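Putative phosphomannomutase (Thermus thermophilus, PDB 1TUO) probably moves a phosphate group between positions on a sugar, as a magnesium-dependent member of the phosphohexose mutase family. Local coordinates at residues Ile441-Gln446 with Arg452-Glu457. Sequence-based numbering, arbitrary orientation.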
# COMPACT_ATOMS: atom_id res chain seq x y z
N ILE A 441 13.36 7.10 12.81
CA ILE A 441 14.48 7.68 12.08
C ILE A 441 14.64 6.97 10.74
O ILE A 441 14.83 5.75 10.69
CB ILE A 441 15.79 7.58 12.89
CG1 ILE A 441 15.61 8.29 14.25
CG2 ILE A 441 16.94 8.21 12.13
CD1 ILE A 441 16.85 8.29 15.13
N TYR A 442 14.54 7.74 9.66
CA TYR A 442 14.68 7.21 8.31
C TYR A 442 16.01 7.71 7.78
O TYR A 442 16.31 8.90 7.89
CB TYR A 442 13.57 7.73 7.39
CG TYR A 442 12.16 7.64 7.93
CD1 TYR A 442 11.76 8.43 9.00
CD2 TYR A 442 11.22 6.79 7.35
CE1 TYR A 442 10.46 8.39 9.49
CE2 TYR A 442 9.91 6.73 7.82
CZ TYR A 442 9.54 7.54 8.89
OH TYR A 442 8.25 7.50 9.36
N VAL A 443 16.82 6.82 7.22
CA VAL A 443 18.11 7.23 6.69
C VAL A 443 18.40 6.68 5.31
O VAL A 443 18.20 5.49 5.04
CB VAL A 443 19.28 6.80 7.62
CG1 VAL A 443 20.62 7.10 6.96
CG2 VAL A 443 19.19 7.54 8.95
N GLU A 444 18.85 7.57 4.43
CA GLU A 444 19.27 7.19 3.10
C GLU A 444 20.68 7.72 2.93
O GLU A 444 20.98 8.87 3.26
CB GLU A 444 18.37 7.80 2.01
CG GLU A 444 18.92 7.50 0.62
CD GLU A 444 17.96 7.83 -0.50
OE1 GLU A 444 17.30 8.90 -0.42
OE2 GLU A 444 17.88 7.04 -1.46
N ALA A 445 21.57 6.86 2.42
CA ALA A 445 22.96 7.24 2.19
C ALA A 445 23.52 6.40 1.04
O ALA A 445 22.83 5.53 0.51
CB ALA A 445 23.78 7.03 3.46
N GLN A 446 24.76 6.67 0.67
CA GLN A 446 25.40 5.97 -0.44
C GLN A 446 25.75 4.50 -0.19
O GLN A 446 25.85 3.72 -1.13
CB GLN A 446 26.67 6.71 -0.86
CG GLN A 446 26.91 6.73 -2.36
CD GLN A 446 25.92 7.62 -3.11
OE1 GLN A 446 25.97 7.74 -4.34
NE2 GLN A 446 25.01 8.25 -2.37
N ARG A 452 24.18 2.75 8.49
CA ARG A 452 24.27 2.26 9.86
C ARG A 452 25.00 3.24 10.78
O ARG A 452 24.57 3.44 11.92
CB ARG A 452 24.97 0.89 9.90
CG ARG A 452 25.16 0.33 11.32
CD ARG A 452 23.84 0.18 12.08
NE ARG A 452 24.03 -0.35 13.44
CZ ARG A 452 24.37 -1.60 13.72
NH1 ARG A 452 24.56 -2.48 12.75
NH2 ARG A 452 24.53 -1.97 14.99
N ALA A 453 26.08 3.84 10.30
CA ALA A 453 26.84 4.80 11.10
C ALA A 453 25.94 6.00 11.44
O ALA A 453 25.86 6.43 12.58
CB ALA A 453 28.08 5.26 10.35
N LEU A 454 25.26 6.52 10.42
CA LEU A 454 24.37 7.66 10.63
C LEU A 454 23.32 7.37 11.69
O LEU A 454 23.06 8.20 12.56
CB LEU A 454 23.67 8.04 9.32
CG LEU A 454 24.57 8.77 8.33
CD1 LEU A 454 23.86 8.90 6.99
CD2 LEU A 454 24.93 10.14 8.89
N LEU A 455 22.70 6.20 11.61
CA LEU A 455 21.68 5.82 12.58
C LEU A 455 22.27 5.73 13.98
O LEU A 455 21.63 6.12 14.95
CB LEU A 455 21.04 4.49 12.19
CG LEU A 455 20.02 4.53 11.04
CD1 LEU A 455 19.64 3.13 10.62
CD2 LEU A 455 18.79 5.30 11.50
N GLU A 456 23.50 5.23 14.08
CA GLU A 456 24.15 5.11 15.38
C GLU A 456 24.43 6.47 16.02
O GLU A 456 24.30 6.63 17.23
CB GLU A 456 25.47 4.33 15.24
CG GLU A 456 25.31 2.83 15.02
CD GLU A 456 24.64 2.14 16.20
OE1 GLU A 456 24.87 2.56 17.35
OE2 GLU A 456 23.90 1.15 15.97
N GLU A 457 24.84 7.44 15.21
CA GLU A 457 25.13 8.77 15.73
C GLU A 457 23.84 9.57 15.92
O GLU A 457 23.71 10.34 16.87
CB GLU A 457 26.06 9.53 14.77
CG GLU A 457 27.38 8.83 14.46
CD GLU A 457 28.30 8.70 15.66
OE1 GLU A 457 29.48 8.33 15.46
OE2 GLU A 457 27.86 8.95 16.80
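Behind the strand face on which Val-443 meets Leu-455, Glu-444 OE2 is gripped by hydrogen bonds with Thr-294 OG1 and His-381 ND1, and OE1 by one from Trp-295 N, which together satisfy a buried carboxylate. On the side of the helix turned from the strand, Arg-452 NE bonds Glu-456 OE2 (2.9 Å) in a salt bridge that lies in the guanidinium plane and meets the oxygen on its anti side.

The interface itself is apolar. Strand 441-445 and helix 452-457 run roughly antiparallel (146°), their axes 8.6 Å apart, and the alternate residues Ile-441, Val-443 and Ala-445 face the helix. Leu-455 CD2 lies against two strand methyls, Val-443 CG2 at a tight 3.4 Å and Ile-441 CG2 at 3.5 Å; its side chain and theirs run alongside in opposite senses. Val-443 divides its branches between the two leucines: with CG1 anti to the backbone N (chi1 173°), that methyl reaches Leu-454 CD1 at 3.7 Å, while CG2 serves Leu-455. Leu-454 CD1 also touches Ala-445 CB (4.0 Å). Replacing Val-443 with an alanine would probably open a gap beneath both leucines and let their methyls shift.

Leu-405 and Leu-408 extend this apolar layer by packing on Leu-454. Strand 440-445 lies between strands 382-386 and 426-431 in an antiparallel sheet, and the chain returns across it as helix 448-459, the helix-on-sheet layering of the TBP-like C-terminal domain of phosphohexomutases.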